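PDB 2P9B: possible prolidase from Bifidobacterium longum NCC2705, which is probably a metal-dependent hydrolase of the amidohydrolase family, thought to cleave carbon-nitrogen bonds, though its true substrate is not established. Local coordinates for residues 145-148 / 149-152; 272-275 / 276-279; 320-323 / 324-328; 367-370 / 371-375; 386-389 / 390-394. All blocks are in the same frame, centred on the assembly; numbering follows the deposited sequence.

Contact 1: residues 145-148 / 149-152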
loop_
_atom_site.group_PDB
_atom_site.type_symbol
_atom_site.label_atom_id
_atom_site.label_comp_id
_atom_site.label_asym_id
_atom_site.label_seq_id
_atom_site.Cartn_x
_atom_site.Cartn_y
_atom_site.Cartn_z
ATOM N N LEU A 145 -2.516 -2.134 17.685
ATOM C CA LEU A 145 -1.997 -3.327 17.017
ATOM C C LEU A 145 -0.562 -3.106 16.541
ATOM O O LEU A 145 0.312 -3.951 16.739
ATOM C CB LEU A 145 -2.891 -3.694 15.827
ATOM C CG LEU A 145 -2.438 -4.885 14.973
ATOM C CD1 LEU A 145 -2.414 -6.144 15.819
ATOM C CD2 LEU A 145 -3.386 -5.055 13.786
ATOM N N ARG A 146 -0.322 -1.961 15.911
ATOM C CA ARG A 146 1.011 -1.626 15.428
ATOM C C ARG A 146 2.021 -1.668 16.573
ATOM O O ARG A 146 3.118 -2.208 16.428
ATOM C CB ARG A 146 1.013 -0.223 14.816
ATOM C CG ARG A 146 2.388 0.271 14.385
ATOM C CD ARG A 146 2.396 1.789 14.297
ATOM N NE ARG A 146 2.363 2.391 15.632
ATOM C CZ ARG A 146 1.957 3.630 15.893
ATOM N NH1 ARG A 146 1.532 4.420 14.912
ATOM N NH2 ARG A 146 1.994 4.087 17.137
ATOM N N ASP A 147 1.649 -1.089 17.712
ATOM C CA ASP A 147 2.548 -1.065 18.856
ATOM C C ASP A 147 2.856 -2.462 19.392
ATOM O O ASP A 147 3.978 -2.724 19.829
ATOM C CB ASP A 147 1.980 -0.180 19.975
ATOM C CG ASP A 147 2.022 1.303 19.628
ATOM O OD1 ASP A 147 2.737 1.671 18.672
ATOM O OD2 ASP A 147 1.351 2.103 20.321
ATOM N N GLN A 148 1.877 -3.360 19.351
ATOM C CA GLN A 148 2.098 -4.719 19.837
ATOM C C GLN A 148 3.042 -5.459 18.894
ATOM O O GLN A 148 3.918 -6.202 19.333
ATOM C CB GLN A 148 0.772 -5.469 19.957
ATOM C CG GLN A 148 -0.206 -4.806 20.913
ATOM C CD GLN A 148 -1.552 -5.494 20.938
ATOM O OE1 GLN A 148 -2.131 -5.785 19.894
ATOM N NE2 GLN A 148 -2.064 -5.748 22.135
ATOM N N ILE A 149 2.855 -5.253 17.594
ATOM C CA ILE A 149 3.711 -5.880 16.593
ATOM C C ILE A 149 5.139 -5.340 16.736
ATOM O O ILE A 149 6.108 -6.106 16.738
ATOM C CB ILE A 149 3.186 -5.590 15.159
ATOM C CG1 ILE A 149 1.845 -6.300 14.956
ATOM C CG2 ILE A 149 4.223 -6.021 14.111
ATOM C CD1 ILE A 149 1.138 -5.972 13.643
ATOM N N ASP A 150 5.266 -4.023 16.871
ATOM C CA ASP A 150 6.578 -3.395 17.007
ATOM C C ASP A 150 7.300 -3.871 18.262
ATOM O O ASP A 150 8.526 -3.963 18.283
ATOM C CB ASP A 150 6.450 -1.866 17.042
ATOM C CG ASP A 150 5.903 -1.293 15.744
ATOM O OD1 ASP A 150 5.828 -2.035 14.741
ATOM O OD2 ASP A 150 5.554 -0.093 15.729
ATOM N N ALA A 151 6.536 -4.178 19.304
ATOM C CA ALA A 151 7.116 -4.649 20.555
ATOM C C ALA A 151 7.430 -6.144 20.482
ATOM O O ALA A 151 8.060 -6.696 21.382
ATOM C CB ALA A 151 6.165 -4.368 21.714
ATOM N N GLY A 152 6.989 -6.794 19.407
ATOM C CA GLY A 152 7.244 -8.217 19.239
ATOM C C GLY A 152 6.255 -9.120 19.952
ATOM O O GLY A 152 6.489 -10.324 20.096
HETATM O O HOH W 1 5.291 1.464 18.301
#
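With CG of Leu145 anti to the backbone N (chi1 177°) and CG1 of Ile149 beside its own N (chi1 -67°), the two aliphatic chains converge one helical turn apart and cross at an angle, Leu145 CG meeting Ile149 CD1 at 4.0 Å. This is the inward face of helix 141-150: both residues also pack on Ile159 of strand 158-160, and Leu145 reaches helix 113-126, so bulky hydrocarbon suits both places. On the outward face the groups are charged. Arg146 holds Asp147 side-on in a salt bridge, NE and NH2 both donating to the single oxygen OD1, with Arg146 NH2 to Asp147 OD1 at 3.0 Å, while NH1 is hydrogen-bonded to Asn200 and Gly198. Asp150 stays beyond salt-bridge range, its OD2 4.0 Å from Arg146 NE, although the two flat groups are nearly parallel (8°). A water bridges the acids, giving one hydrogen to Asp147 OD1 (2.6 Å) and one to Asp150 OD2 (3.0 Å), which probably eases the repulsion between two like charges. Backbone bonds run from Ile149 N to Leu145 O and from Asp150 N to Arg146 O. The chain then leaves the helix at Gly152, whose positive phi suits a residue with no side chain, ending this helix of a beta-alpha-beta unit in a Schellman motif.

Contact 2: residues 272-275 / 276-279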
loop_
_atom_site.group_PDB
_atom_site.type_symbol
_atom_site.label_atom_id
_atom_site.label_comp_id
_atom_site.label_asym_id
_atom_site.label_seq_id
_atom_site.Cartn_x
_atom_site.Cartn_y
_atom_site.Cartn_z
ATOM N N ASP A 272 0.105 19.324 -17.416
ATOM C CA ASP A 272 1.482 19.673 -17.080
ATOM C C ASP A 272 1.666 20.394 -15.746
ATOM O O ASP A 272 2.689 20.228 -15.080
ATOM C CB ASP A 272 2.093 20.498 -18.216
ATOM C CG ASP A 272 2.219 19.699 -19.501
ATOM O OD1 ASP A 272 1.887 18.495 -19.480
ATOM O OD2 ASP A 272 2.656 20.268 -20.523
ATOM N N GLU A 273 0.680 21.191 -15.354
ATOM C CA GLU A 273 0.774 21.913 -14.094
ATOM C C GLU A 273 0.790 20.925 -12.935
ATOM O O GLU A 273 1.636 21.011 -12.049
ATOM C CB GLU A 273 -0.409 22.869 -13.929
ATOM C CG GLU A 273 -0.391 23.644 -12.616
ATOM C CD GLU A 273 -1.656 24.458 -12.391
ATOM O OE1 GLU A 273 -2.758 23.867 -12.386
ATOM O OE2 GLU A 273 -1.545 25.690 -12.211
ATOM N N LEU A 274 -0.145 19.982 -12.950
ATOM C CA LEU A 274 -0.234 18.988 -11.885
ATOM C C LEU A 274 0.978 18.070 -11.851
ATOM O O LEU A 274 1.474 17.730 -10.780
ATOM C CB LEU A 274 -1.509 18.160 -12.035
ATOM C CG LEU A 274 -2.832 18.905 -11.848
ATOM C CD1 LEU A 274 -3.970 17.907 -11.979
ATOM C CD2 LEU A 274 -2.880 19.585 -10.484
ATOM N N ILE A 275 1.454 17.659 -13.020
ATOM C CA ILE A 275 2.619 16.790 -13.074
ATOM C C ILE A 275 3.796 17.491 -12.396
ATOM O O ILE A 275 4.541 16.881 -11.630
ATOM C CB ILE A 275 2.975 16.445 -14.532
ATOM C CG1 ILE A 275 1.885 15.542 -15.118
ATOM C CG2 ILE A 275 4.338 15.769 -14.597
ATOM C CD1 ILE A 275 2.080 15.194 -16.579
ATOM N N GLY A 276 3.944 18.783 -12.667
ATOM C CA GLY A 276 5.025 19.535 -12.066
ATOM C C GLY A 276 4.888 19.608 -10.554
ATOM O O GLY A 276 5.894 19.596 -9.842
HETATM N N MSE A 277 3.645 19.680 -10.071
HETATM C CA MSE A 277 3.368 19.756 -8.633
HETATM C C MSE A 277 3.701 18.435 -7.923
HETATM O O MSE A 277 4.034 18.432 -6.737
HETATM C CB MSE A 277 1.905 20.151 -8.392
HETATM C CG MSE A 277 1.505 21.472 -9.053
HETATM SE SE MSE A 277 -0.279 22.097 -8.546
HETATM C CE MSE A 277 0.172 22.494 -6.698
ATOM N N PHE A 278 3.623 17.323 -8.650
ATOM C CA PHE A 278 3.972 16.010 -8.098
ATOM C C PHE A 278 5.501 15.941 -7.991
ATOM O O PHE A 278 6.057 15.615 -6.941
ATOM C CB PHE A 278 3.501 14.881 -9.029
ATOM C CG PHE A 278 2.114 14.372 -8.736
ATOM C CD1 PHE A 278 1.883 13.526 -7.655
ATOM C CD2 PHE A 278 1.043 14.717 -9.555
ATOM C CE1 PHE A 278 0.604 13.026 -7.394
ATOM C CE2 PHE A 278 -0.241 14.225 -9.306
ATOM C CZ PHE A 278 -0.458 13.375 -8.221
ATOM N N ARG A 279 6.169 16.270 -9.092
ATOM C CA ARG A 279 7.633 16.236 -9.168
ATOM C C ARG A 279 8.351 17.066 -8.123
ATOM O O ARG A 279 9.308 16.602 -7.501
ATOM C CB ARG A 279 8.110 16.695 -10.549
ATOM C CG ARG A 279 8.097 15.620 -11.606
ATOM C CD ARG A 279 8.576 16.177 -12.932
ATOM N NE ARG A 279 8.424 15.209 -14.012
ATOM C CZ ARG A 279 8.104 15.536 -15.257
ATOM N NH1 ARG A 279 7.901 16.810 -15.578
ATOM N NH2 ARG A 279 7.985 14.597 -16.182
#
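Four backbone hydrogen bonds of the i to i+4 kind tie 272-275 to 276-279, the straightest being Arg279 N to Ile275 O at 3.1 Å (173° at the hydrogen). Phe278 N bonds to Leu274 O, also at 3.1 Å, and makes a second, weak bond to Ile275 O. Glu273 forms a salt bridge with Arg254 of helix 250-259, and Arg279 NH2 donates to the carbonyl of Ala336. That bond probably helps to hold the guanidinium beside Ile275: Ile275 CG2 lies 3.8 Å from Arg279 CZ, over the centre of one face. The two chains run side by side in the same direction, Arg279 stretched out along its length. On another side, with CG beside its backbone N (chi1 -57°) and the chain extended to SE, the selenomethionine Met277 brings SE to 4.1 Å from Leu274 CD2, the two chains crossing at a slant; the bend at chi3 turns only the terminal CE. Both also touch helix 250-259, where a flexible methionine chain fits beside a branched leucine. Phe278, buried, packs on Leu257 and Leu338. Charge and hydrocarbon thus work together, the Glu273-Arg254 salt bridge and the Leu274 and Met277 packing tying this helix to 250-259, while Arg279 spends a flat face on a methyl and its NH2 on Ala336 O.

Contact 3: residues 320-323 / 324-328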
loop_
_atom_site.group_PDB
_atom_site.type_symbol
_atom_site.label_atom_id
_atom_site.label_comp_id
_atom_site.label_asym_id
_atom_site.label_seq_id
_atom_site.Cartn_x
_atom_site.Cartn_y
_atom_site.Cartn_z
ATOM N N LYS A 320 -17.763 5.487 -13.765
ATOM C CA LYS A 320 -17.109 5.397 -15.064
ATOM C C LYS A 320 -16.259 6.640 -15.320
ATOM O O LYS A 320 -15.137 6.536 -15.809
ATOM C CB LYS A 320 -18.145 5.234 -16.192
ATOM C CG LYS A 320 -18.943 3.936 -16.140
ATOM C CD LYS A 320 -19.942 3.852 -17.295
ATOM C CE LYS A 320 -20.715 2.540 -17.273
ATOM N NZ LYS A 320 -19.809 1.361 -17.381
ATOM N N ASN A 321 -16.778 7.816 -14.977
ATOM C CA ASN A 321 -16.015 9.040 -15.205
ATOM C C ASN A 321 -14.785 9.113 -14.302
ATOM O O ASN A 321 -13.705 9.485 -14.747
ATOM C CB ASN A 321 -16.894 10.277 -15.007
ATOM C CG ASN A 321 -18.070 10.308 -15.969
ATOM O OD1 ASN A 321 -18.040 9.672 -17.023
ATOM N ND2 ASN A 321 -19.102 11.057 -15.617
ATOM N N VAL A 322 -14.948 8.749 -13.037
ATOM C CA VAL A 322 -13.828 8.769 -12.101
ATOM C C VAL A 322 -12.766 7.726 -12.446
ATOM O O VAL A 322 -11.570 8.022 -12.428
ATOM C CB VAL A 322 -14.302 8.519 -10.655
ATOM C CG1 VAL A 322 -13.108 8.139 -9.764
ATOM C CG2 VAL A 322 -14.986 9.761 -10.117
ATOM N N VAL A 323 -13.199 6.501 -12.740
ATOM C CA VAL A 323 -12.263 5.430 -13.067
ATOM C C VAL A 323 -11.490 5.736 -14.344
ATOM O O VAL A 323 -10.320 5.379 -14.467
ATOM C CB VAL A 323 -12.988 4.070 -13.213
ATOM C CG1 VAL A 323 -12.011 3.001 -13.693
ATOM C CG2 VAL A 323 -13.571 3.658 -11.869
ATOM N N GLY A 324 -12.148 6.398 -15.293
ATOM C CA GLY A 324 -11.478 6.753 -16.528
ATOM C C GLY A 324 -10.343 7.715 -16.228
ATOM O O GLY A 324 -9.262 7.630 -16.812
ATOM N N GLY A 325 -10.599 8.642 -15.311
ATOM C CA GLY A 325 -9.585 9.604 -14.924
ATOM C C GLY A 325 -8.459 8.943 -14.146
ATOM O O GLY A 325 -7.296 9.304 -14.307
HETATM N N MSE A 326 -8.796 7.979 -13.289
HETATM C CA MSE A 326 -7.778 7.276 -12.510
HETATM C C MSE A 326 -6.843 6.530 -13.460
HETATM O O MSE A 326 -5.618 6.553 -13.310
HETATM C CB MSE A 326 -8.425 6.270 -11.540
HETATM C CG MSE A 326 -9.147 6.893 -10.327
HETATM SE SE MSE A 326 -10.360 5.719 -9.423
HETATM C CE MSE A 326 -9.223 4.225 -9.274
ATOM N N VAL A 327 -7.427 5.861 -14.445
ATOM C CA VAL A 327 -6.628 5.107 -15.396
ATOM C C VAL A 327 -5.778 6.027 -16.258
ATOM O O VAL A 327 -4.569 5.835 -16.378
ATOM C CB VAL A 327 -7.529 4.227 -16.292
ATOM C CG1 VAL A 327 -6.718 3.620 -17.427
ATOM C CG2 VAL A 327 -8.152 3.126 -15.450
ATOM N N SER A 328 -6.409 7.033 -16.851
ATOM C CA SER A 328 -5.678 7.962 -17.696
ATOM C C SER A 328 -4.572 8.661 -16.902
ATOM O O SER A 328 -3.443 8.776 -17.374
ATOM C CB SER A 328 -6.637 8.996 -18.291
ATOM O OG SER A 328 -5.963 9.817 -19.232
#
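The bond from Met326 N to Val322 O, 2.9 Å long, is one of the two shortest that join these successive turns of helix 313-335. Its companion, Val327 N to Val323 O, has the same length. Gly324 N and Gly325 N continue the series back to Lys320 O and Asn321 O, with Gly325 N to Asn321 O a longer 3.3 Å. Side chains follow the same i to i+4 spacing. In the selenomethionine Met326, CG beside the backbone N (chi1 -73°) and an extended chi2 (163°) carry SE to 3.7 Å from Val322 CG1, the two chains crossing, while the fold at chi3 directs CE alone; CG of Met326 also rests 3.4 Å from Val322 O. Val322 packs further on the loop residues Val210, Gln214 and Gln248, and Met326 on His266, a setting that a branched side chain and a flexible one both suit. Next round the helix, Val323 CG1 and Val327 CG2 are 4.2 Å apart, a looser pair; Val323 packs on Leu299 and Val327 on Leu295 of helix 295-303. Gly324 and Gly325 bring no side chains to the side of the helix turned away from these pairs. With valines and a methionine on its packed sides and Gly324, Gly325 and the exposed Asn321 on the other, the segment has, broadly, an amphipathic pattern, here in one of the long helices of an amidohydrolase, a family built on the TIM barrel.

Contact 4: residues 367-370 / 371-375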
loop_
_atom_site.group_PDB
_atom_site.type_symbol
_atom_site.label_atom_id
_atom_site.label_comp_id
_atom_site.label_asym_id
_atom_site.label_seq_id
_atom_site.Cartn_x
_atom_site.Cartn_y
_atom_site.Cartn_z
ATOM N N ALA A 367 -2.016 1.038 -16.919
ATOM C CA ALA A 367 -1.116 2.187 -16.823
ATOM C C ALA A 367 0.196 2.099 -17.586
ATOM O O ALA A 367 1.104 2.896 -17.355
ATOM C CB ALA A 367 -0.834 2.491 -15.359
ATOM N N GLY A 368 0.300 1.129 -18.486
ATOM C CA GLY A 368 1.511 0.990 -19.275
ATOM C C GLY A 368 2.744 0.497 -18.540
ATOM O O GLY A 368 3.857 0.683 -19.023
ATOM N N PHE A 369 2.558 -0.121 -17.374
ATOM C CA PHE A 369 3.684 -0.648 -16.614
ATOM C C PHE A 369 4.112 -1.988 -17.168
ATOM O O PHE A 369 3.305 -2.729 -17.721
ATOM C CB PHE A 369 3.314 -0.915 -15.151
ATOM C CG PHE A 369 3.390 0.278 -14.261
ATOM C CD1 PHE A 369 4.244 0.274 -13.160
ATOM C CD2 PHE A 369 2.560 1.368 -14.466
ATOM C CE1 PHE A 369 4.268 1.346 -12.275
ATOM C CE2 PHE A 369 2.574 2.447 -13.586
ATOM C CZ PHE A 369 3.428 2.434 -12.490
ATOM N N SER A 370 5.388 -2.298 -16.994
ATOM C CA SER A 370 5.909 -3.588 -17.394
ATOM C C SER A 370 5.846 -4.359 -16.074
ATOM O O SER A 370 5.758 -3.749 -15.006
ATOM C CB SER A 370 7.363 -3.462 -17.845
ATOM O OG SER A 370 8.210 -3.172 -16.744
ATOM N N PRO A 371 5.866 -5.698 -16.121
ATOM C CA PRO A 371 5.816 -6.455 -14.865
ATOM C C PRO A 371 6.926 -6.022 -13.909
ATOM O O PRO A 371 6.706 -5.876 -12.705
ATOM C CB PRO A 371 5.989 -7.897 -15.333
ATOM C CG PRO A 371 5.251 -7.891 -16.634
ATOM C CD PRO A 371 5.730 -6.600 -17.280
ATOM N N ALA A 372 8.122 -5.824 -14.454
ATOM C CA ALA A 372 9.272 -5.410 -13.657
ATOM C C ALA A 372 8.988 -4.093 -12.935
ATOM O O ALA A 372 9.266 -3.951 -11.743
ATOM C CB ALA A 372 10.498 -5.262 -14.554
ATOM N N GLU A 373 8.435 -3.131 -13.663
ATOM C CA GLU A 373 8.121 -1.836 -13.077
ATOM C C GLU A 373 7.040 -1.953 -12.010
ATOM O O GLU A 373 7.054 -1.219 -11.025
ATOM C CB GLU A 373 7.672 -0.858 -14.162
ATOM C CG GLU A 373 8.740 -0.598 -15.208
ATOM C CD GLU A 373 8.251 0.294 -16.325
ATOM O OE1 GLU A 373 7.075 0.152 -16.723
ATOM O OE2 GLU A 373 9.047 1.126 -16.815
ATOM N N ALA A 374 6.096 -2.868 -12.215
ATOM C CA ALA A 374 5.026 -3.068 -11.244
ATOM C C ALA A 374 5.597 -3.672 -9.962
ATOM O O ALA A 374 5.215 -3.283 -8.858
ATOM C CB ALA A 374 3.950 -3.976 -11.823
ATOM N N LEU A 375 6.503 -4.635 -10.108
ATOM C CA LEU A 375 7.126 -5.261 -8.943
ATOM C C LEU A 375 7.975 -4.228 -8.197
ATOM O O LEU A 375 8.070 -4.242 -6.967
ATOM C CB LEU A 375 7.990 -6.446 -9.383
ATOM C CG LEU A 375 7.192 -7.664 -9.844
ATOM C CD1 LEU A 375 8.092 -8.620 -10.602
ATOM C CD2 LEU A 375 6.564 -8.347 -8.620
#
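Hydrogen bonds come first here, because Ser370 and Glu373 form a capping box at the start of helix 371-385. Ser370 OG accepts from Glu373 N at 3.1 Å, a straight bond (163°), and Glu373 OE1 reciprocally accepts from Ser370 N at 3.0 Å, met on the anti side of the carboxylate. The serine oxygen lies between its own N and carbonyl carbon (chi1 69°), which turns it over the first turn; Glu373, extended beyond CG, folds back to reach the N-cap amide. Ser370 O takes Ala374 N at 2.9 Å, the first ordinary helical bond. Apolar contact centres on Phe369, whose CD1 lies 3.7 Å from Glu373 CB and 4.5 Å from Ala374 CB. Separately, Ala374 N lies at the edge of the ring, near its plane. The ring is also stacked with His334 and packs on Leu363 and Ile340, anchoring the loop in the core. As for the backbone, a first-turn N-H has no helical acceptor, which means Pro371 loses nothing by lacking one. Gly368 is the first residue past the preceding helix to leave helical angles, and without a side chain it adopts positive phi easily. Chemically, two amides gain side-chain acceptors, and the glutamate's negative charge would probably interact favourably with the helix dipole.

Contact 5: residues 386-389 / 390-394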
loop_
_atom_site.group_PDB
_atom_site.type_symbol
_atom_site.label_atom_id
_atom_site.label_comp_id
_atom_site.label_asym_id
_atom_site.label_seq_id
_atom_site.Cartn_x
_atom_site.Cartn_y
_atom_site.Cartn_z
ATOM N N LEU A 386 6.418 5.470 1.531
ATOM C CA LEU A 386 5.991 5.366 2.928
ATOM C C LEU A 386 7.066 5.773 3.928
ATOM O O LEU A 386 6.835 5.745 5.145
ATOM C CB LEU A 386 5.524 3.941 3.233
ATOM C CG LEU A 386 4.329 3.445 2.416
ATOM C CD1 LEU A 386 3.903 2.078 2.924
ATOM C CD2 LEU A 386 3.178 4.425 2.535
ATOM N N GLY A 387 8.235 6.147 3.416
ATOM C CA GLY A 387 9.324 6.575 4.279
ATOM C C GLY A 387 10.017 5.481 5.075
ATOM O O GLY A 387 10.602 5.748 6.131
ATOM N N VAL A 388 9.973 4.251 4.577
ATOM C CA VAL A 388 10.606 3.142 5.281
ATOM C C VAL A 388 11.674 2.441 4.437
ATOM O O VAL A 388 12.090 1.329 4.754
ATOM C CB VAL A 388 9.551 2.099 5.720
ATOM C CG1 VAL A 388 8.614 2.716 6.757
ATOM C CG2 VAL A 388 8.752 1.623 4.509
ATOM N N ASP A 389 12.133 3.107 3.382
ATOM C CA ASP A 389 13.131 2.528 2.493
ATOM C C ASP A 389 14.465 2.222 3.160
ATOM O O ASP A 389 15.236 1.409 2.663
ATOM C CB ASP A 389 13.360 3.441 1.286
ATOM C CG ASP A 389 13.689 4.860 1.684
ATOM O OD1 ASP A 389 12.829 5.524 2.306
ATOM O OD2 ASP A 389 14.811 5.313 1.373
ATOM N N ALA A 390 14.741 2.871 4.282
ATOM C CA ALA A 390 15.995 2.620 4.976
ATOM C C ALA A 390 15.963 1.252 5.647
ATOM O O ALA A 390 17.003 0.623 5.844
ATOM C CB ALA A 390 16.248 3.709 6.015
ATOM N N GLU A 391 14.767 0.777 5.983
ATOM C CA GLU A 391 14.657 -0.507 6.661
ATOM C C GLU A 391 14.014 -1.644 5.876
ATOM O O GLU A 391 14.145 -2.805 6.259
ATOM C CB GLU A 391 13.910 -0.321 7.983
ATOM C CG GLU A 391 12.440 -0.003 7.833
ATOM C CD GLU A 391 11.787 0.359 9.154
ATOM O OE1 GLU A 391 12.033 -0.349 10.154
ATOM O OE2 GLU A 391 11.027 1.349 9.189
ATOM N N THR A 392 13.331 -1.339 4.778
ATOM C CA THR A 392 12.691 -2.407 4.015
ATOM C C THR A 392 12.502 -2.047 2.545
ATOM O O THR A 392 12.898 -0.964 2.111
ATOM C CB THR A 392 11.324 -2.778 4.646
ATOM O OG1 THR A 392 10.817 -3.966 4.032
ATOM C CG2 THR A 392 10.317 -1.643 4.465
ATOM N N GLY A 393 11.921 -2.964 1.776
ATOM C CA GLY A 393 11.679 -2.690 0.371
ATOM C C GLY A 393 12.658 -3.284 -0.623
ATOM O O GLY A 393 12.441 -3.198 -1.829
ATOM N N SER A 394 13.742 -3.867 -0.127
ATOM C CA SER A 394 14.734 -4.490 -0.992
ATOM C C SER A 394 15.531 -5.498 -0.181
ATOM O O SER A 394 15.660 -5.372 1.038
ATOM C CB SER A 394 15.673 -3.438 -1.593
ATOM O OG SER A 394 16.432 -2.786 -0.592
HETATM O O HOH W 2 13.459 5.032 5.992
#
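This is a tight backbone turn following the Schellman motif at Gly387, in the loop that carries the chain from helix 371-385 toward strand 403-406 of the amidohydrolase fold. Its centre is one carbonyl: Val388 O accepts from both Thr392 N, at 2.9 Å, and Glu391 N, at 3.0 Å. The first donor lies nearly in line with the carbonyl (165°), whereas the second comes from above the carbonyl plane, and together they draw 388-392 into a single turn. Two side chains then close on Val388. Thr392 lies alongside, pointing the same way, and Thr392 CG2 is 3.6 Å from Val388 CG2. Rotation of Thr392 (chi1 -170°) sets this methyl between the backbone N and the carbonyl carbon, where it meets the valine, and places OG1 anti to the N, giving that hydroxyl to Asp402. Glu391 crosses the valine instead, Glu391 OE2 standing 3.7 Å from Val388 CG1; its other oxygen has a long, weak ion pair with Arg158. A branched hydrocarbon at 388 suits this buried corner, and threonine supplies a methyl for it and a hydroxyl for the acid. Gly393, with phi 100°, takes a backbone shape that a side chain would hinder. Asp389 O accepts from Lys399 NZ, and a water joins the two limbs, donating to Gly387 O at 2.9 Å and accepting from Ala390 N at 3.0 Å.

How the contacts relate
All five contacts are local turns of one chain, in series along the sequence and within the amidohydrolase family region. Contact 1 is on the opposite side of the chain's centre from contacts 2, 3 and 4, 33 to 38 Å away between centres. Contacts 3 and 4 approach most nearly, with nearest atoms about 5 Å apart; His334, on the helix of contact 3, stacks on Phe369 of contact 4. Contact 4 begins helix 371-385 and contact 5 follows its end. Strand 158-160 lies beside contacts 1 and 5. His77 and His79, at and just past the end of strand 68-78, with Asp345, are consistent with amidohydrolase metal ligands; Leu386 of contact 5 packs on Ala76 of that strand.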